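Local coordinates for uncharacterized protein (Methanosarcina mazei, PDB 3R6A), which is of unknown function but belongs to the glyoxalase/bleomycin resistance protein/dioxygenase superfamily, whose members are built on a curved mixed beta sheet, at residues E37-G42 with K96-R101; V43-A46 with I51-I54. All coordinates share one frame; numbering follows the deposited sequence.

Contact 1: residues E37-G42 with K96-R101; sequences EIPQTG and KVPTGR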
loop_
_atom_site.group_PDB
_atom_site.type_symbol
_atom_site.label_atom_id
_atom_site.label_comp_id
_atom_site.label_asym_id
_atom_site.label_seq_id
_atom_site.Cartn_x
_atom_site.Cartn_y
_atom_site.Cartn_z
ATOM N N GLU B 37 17.029 7.537 6.919
ATOM C CA GLU B 37 17.638 7.377 8.222
ATOM C C GLU B 37 16.446 7.157 9.154
ATOM O O GLU B 37 15.525 7.972 9.183
ATOM C CB GLU B 37 18.375 8.658 8.618
ATOM C CG GLU B 37 19.178 8.536 9.906
ATOM C CD GLU B 37 19.735 9.863 10.377
ATOM O OE1 GLU B 37 19.817 10.809 9.564
ATOM O OE2 GLU B 37 20.110 9.959 11.563
ATOM N N ILE B 38 16.443 6.053 9.889
ATOM C CA ILE B 38 15.337 5.780 10.800
ATOM C C ILE B 38 15.831 5.377 12.185
ATOM O O ILE B 38 16.977 4.958 12.352
ATOM C CB ILE B 38 14.416 4.664 10.262
ATOM C CG1 ILE B 38 15.212 3.372 10.068
ATOM C CG2 ILE B 38 13.774 5.111 8.957
ATOM C CD1 ILE B 38 14.349 2.163 9.742
ATOM N N PRO B 39 14.964 5.500 13.200
ATOM C CA PRO B 39 15.316 5.151 14.580
ATOM C C PRO B 39 15.372 3.654 14.899
ATOM O O PRO B 39 16.215 3.224 15.688
ATOM C CB PRO B 39 14.246 5.876 15.394
ATOM C CG PRO B 39 13.050 5.777 14.507
ATOM C CD PRO B 39 13.624 6.112 13.141
ATOM N N GLN B 40 14.486 2.864 14.297
ATOM C CA GLN B 40 14.463 1.423 14.560
ATOM C C GLN B 40 15.747 0.712 14.146
ATOM O O GLN B 40 16.296 0.964 13.073
ATOM C CB GLN B 40 13.290 0.747 13.843
ATOM C CG GLN B 40 11.903 1.208 14.260
ATOM C CD GLN B 40 11.554 2.575 13.711
ATOM O OE1 GLN B 40 12.088 2.998 12.687
ATOM N NE2 GLN B 40 10.640 3.267 14.381
ATOM N N THR B 41 16.212 -0.192 15.001
ATOM C CA THR B 41 17.416 -0.962 14.721
ATOM C C THR B 41 17.013 -2.304 14.104
ATOM O O THR B 41 15.922 -2.812 14.365
ATOM C CB THR B 41 18.222 -1.215 16.017
ATOM O OG1 THR B 41 19.387 -1.992 15.717
ATOM C CG2 THR B 41 17.369 -1.957 17.041
ATOM N N GLY B 42 17.882 -2.866 13.273
ATOM C CA GLY B 42 17.576 -4.143 12.653
ATOM C C GLY B 42 16.540 -4.063 11.547
ATOM O O GLY B 42 16.005 -5.081 11.105
ATOM N N LYS B 96 9.340 13.055 16.736
ATOM C CA LYS B 96 10.350 13.549 15.820
ATOM C C LYS B 96 11.212 12.386 15.338
ATOM O O LYS B 96 11.585 11.506 16.116
ATOM C CB LYS B 96 11.222 14.600 16.514
ATOM C CG LYS B 96 10.445 15.835 16.961
ATOM C CD LYS B 96 11.320 16.829 17.719
ATOM C CE LYS B 96 12.413 17.415 16.834
ATOM N NZ LYS B 96 13.210 18.454 17.556
ATOM N N VAL B 97 11.504 12.377 14.043
ATOM C CA VAL B 97 12.349 11.347 13.451
ATOM C C VAL B 97 13.328 12.073 12.534
ATOM O O VAL B 97 13.111 13.232 12.184
ATOM C CB VAL B 97 11.516 10.308 12.650
ATOM C CG1 VAL B 97 10.627 9.514 13.601
ATOM C CG2 VAL B 97 10.666 11.003 11.598
ATOM N N PRO B 98 14.424 11.410 12.140
ATOM C CA PRO B 98 15.407 12.057 11.263
ATOM C C PRO B 98 14.834 12.749 10.030
ATOM O O PRO B 98 15.324 13.805 9.616
ATOM C CB PRO B 98 16.347 10.910 10.904
ATOM C CG PRO B 98 16.350 10.099 12.159
ATOM C CD PRO B 98 14.872 10.056 12.517
ATOM N N THR B 99 13.794 12.164 9.443
ATOM C CA THR B 99 13.189 12.730 8.246
ATOM C C THR B 99 12.063 13.729 8.516
ATOM O O THR B 99 11.522 14.314 7.587
ATOM C CB THR B 99 12.643 11.617 7.326
ATOM O OG1 THR B 99 11.733 10.790 8.063
ATOM C CG2 THR B 99 13.781 10.756 6.799
ATOM N N GLY B 100 11.714 13.925 9.785
ATOM C CA GLY B 100 10.651 14.860 10.115
ATOM C C GLY B 100 9.877 14.435 11.347
ATOM O O GLY B 100 10.422 14.400 12.443
ATOM N N ARG B 101 8.601 14.109 11.167
ATOM C CA ARG B 101 7.763 13.674 12.286
ATOM C C ARG B 101 6.782 12.618 11.807
ATOM O O ARG B 101 6.299 12.688 10.683
ATOM C CB ARG B 101 6.960 14.848 12.850
ATOM C CG ARG B 101 7.775 15.977 13.436
ATOM C CD ARG B 101 6.894 17.210 13.597
ATOM N NE ARG B 101 5.782 16.985 14.518
ATOM C CZ ARG B 101 4.589 17.560 14.400
ATOM N NH1 ARG B 101 4.345 18.389 13.395
ATOM N NH2 ARG B 101 3.641 17.315 15.291
HETATM O O HOH W 1 13.004 8.971 9.681
#
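The beta hairpin of strands 89-97 and 100-106 meets the loop between strands 34-35 and 44-48 through its turn, where Pro98 packs against Glu37. A type I turn from Val97 to Gly100 closes the hairpin, with Gly100 N bonded to Val97 O at 2.9 Å, and carries the Pro98 ring on its loop-facing side. Glu37 lies across that ring at about a right angle. Its CG is anti to the backbone N (chi1 -174°) and the chain runs on extended, which brings CD to 3.6 Å from Pro98 CB; the contact here is made by the aliphatic chain and the flat face of the carboxylate, which lies over Pro98 CB and CG. Pro98 CB also sits 3.5 Å from Glu37 O, while the CD corner of the ring reaches Pro39, CD to CD at 4.2 Å. No direct hydrogen bond joins the two segments. One water links them instead, donating to Glu37 O at 2.8 Å and hydrogen-bonded to Thr99 OG1 at 2.7 Å. Only 208 Å² is buried in all, so this is a modest surface contact: van der Waals packing on one proline, with its polar link supplied by solvent.

Contact 2: residues V43-A46 with I51-I54; sequences VELA and ILLI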
loop_
_atom_site.group_PDB
_atom_site.type_symbol
_atom_site.label_atom_id
_atom_site.label_comp_id
_atom_site.label_asym_id
_atom_site.label_seq_id
_atom_site.Cartn_x
_atom_site.Cartn_y
_atom_site.Cartn_z
ATOM N N VAL B 43 16.247 -2.847 11.101
ATOM C CA VAL B 43 15.282 -2.638 10.030
ATOM C C VAL B 43 15.836 -1.573 9.095
ATOM O O VAL B 43 16.368 -0.561 9.550
ATOM C CB VAL B 43 13.914 -2.171 10.581
ATOM C CG1 VAL B 43 12.966 -1.873 9.440
ATOM C CG2 VAL B 43 13.322 -3.250 11.477
ATOM N N GLU B 44 15.732 -1.823 7.793
ATOM C CA GLU B 44 16.211 -0.884 6.785
ATOM C C GLU B 44 15.008 -0.436 5.960
ATOM O O GLU B 44 14.148 -1.252 5.617
ATOM C CB GLU B 44 17.231 -1.547 5.854
ATOM C CG GLU B 44 18.506 -2.077 6.520
ATOM C CD GLU B 44 19.322 -1.001 7.216
ATOM O OE1 GLU B 44 19.348 0.151 6.731
ATOM O OE2 GLU B 44 19.958 -1.316 8.247
ATOM N N LEU B 45 14.960 0.850 5.636
ATOM C CA LEU B 45 13.851 1.403 4.869
ATOM C C LEU B 45 14.291 2.010 3.540
ATOM O O LEU B 45 15.224 2.807 3.496
ATOM C CB LEU B 45 13.149 2.484 5.693
ATOM C CG LEU B 45 11.899 3.114 5.078
ATOM C CD1 LEU B 45 10.794 2.068 5.014
ATOM C CD2 LEU B 45 11.451 4.306 5.908
ATOM N N ALA B 46 13.607 1.634 2.466
ATOM C CA ALA B 46 13.904 2.175 1.143
ATOM C C ALA B 46 12.596 2.535 0.450
ATOM O O ALA B 46 11.547 1.967 0.756
ATOM C CB ALA B 46 14.660 1.150 0.306
ATOM N N ILE B 51 6.400 2.754 -3.409
ATOM C CA ILE B 51 6.513 1.561 -2.588
ATOM C C ILE B 51 7.569 1.764 -1.509
ATOM O O ILE B 51 8.662 2.236 -1.792
ATOM C CB ILE B 51 6.939 0.345 -3.424
ATOM C CG1 ILE B 51 5.837 -0.015 -4.420
ATOM C CG2 ILE B 51 7.231 -0.841 -2.512
ATOM C CD1 ILE B 51 6.207 -1.144 -5.333
ATOM N N LEU B 52 7.231 1.405 -0.275
ATOM C CA LEU B 52 8.171 1.498 0.827
ATOM C C LEU B 52 8.609 0.072 1.100
ATOM O O LEU B 52 7.779 -0.779 1.433
ATOM C CB LEU B 52 7.510 2.065 2.092
ATOM C CG LEU B 52 7.268 3.570 2.204
ATOM C CD1 LEU B 52 6.553 3.873 3.520
ATOM C CD2 LEU B 52 8.600 4.309 2.151
ATOM N N LEU B 53 9.900 -0.196 0.927
ATOM C CA LEU B 53 10.452 -1.520 1.184
ATOM C C LEU B 53 11.055 -1.521 2.585
ATOM O O LEU B 53 11.964 -0.741 2.880
ATOM C CB LEU B 53 11.538 -1.863 0.160
ATOM C CG LEU B 53 11.105 -2.169 -1.269
ATOM C CD1 LEU B 53 12.347 -2.353 -2.144
ATOM C CD2 LEU B 53 10.245 -3.434 -1.294
ATOM N N ILE B 54 10.533 -2.393 3.444
ATOM C CA ILE B 54 11.003 -2.514 4.820
ATOM C C ILE B 54 11.689 -3.873 4.932
ATOM O O ILE B 54 11.053 -4.906 4.726
ATOM C CB ILE B 54 9.811 -2.439 5.792
ATOM C CG1 ILE B 54 9.035 -1.143 5.535
ATOM C CG2 ILE B 54 10.300 -2.504 7.235
ATOM C CD1 ILE B 54 7.746 -1.032 6.307
#
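Ala46 and Leu53 form the hydrogen-bonded pair of an antiparallel ladder between strands 44-48 and 51-55, two arms of a beta hairpin whose short segments run at 162° to each other. Both backbone bonds of the pair are present: Ala46 N donates to Leu53 O at 2.9 Å, and Leu53 N donates to Ala46 O at 2.7 Å. Leu45 and Ile54 make the adjoining non-hydrogen-bonded pair, their CA atoms 4.8 Å apart.

CA-H...O contacts supplement the ladder. Leu45 CA approaches Leu53 O at 3.5 Å. Leu52 CA does the same to the carbonyl oxygen of Ala46, and Ile54 CA faces Glu44 O.

Apolar contacts line both faces. On one, Leu45 and Ile54 lie side by side and point the same way; with CG anti to its backbone N (chi1 -176°), Leu45 brings CD1 to 3.7 Å from Ile54 CG1, and the same methyl is 4.2 Å from Leu52 CD2. The other branch of Ile54, CG2, meets Val43 CG1 at 3.5 Å. On the opposite face Ala46 and Leu53 are paired more loosely, CB to CB 4.3 Å.

The carboxylate of Glu44 turns away to a salt bridge with Arg35. Leu53 packs on Leu17, Leu21 and Tyr24 of helix 17-27, and Ile54 touches Leu61 of helix 58-61. Strand 51-55 continues the sheet into strand 5-14 by backbone hydrogen bonds between Leu12 and both Leu52 and Ile54, while Ile51 packs on Ile8 of the second subunit.

Overall arrangement
Contacts 1 and 2 have centres about 12 Å apart, and their first segments are continuous, residues 37-42 leading straight into 43-46. Ile38 joins them in space: its CD1 lies 3.4 Å from Val43 O and its CG2 3.9 Å from Leu45 CD2. Both contacts reach the same mixed sheet, but from different parts of it. Contact 2 pairs adjacent strands and is largely buried, whereas contact 1 lies at the surface and brings the 37-42 loop to the hairpin turn that includes the end of strand 89-97, an outermost strand of the sheet within this chain. The segments of contact 1 are separated by 53 residues, those of contact 2 by 4, and contact 2 falls within the longer interval.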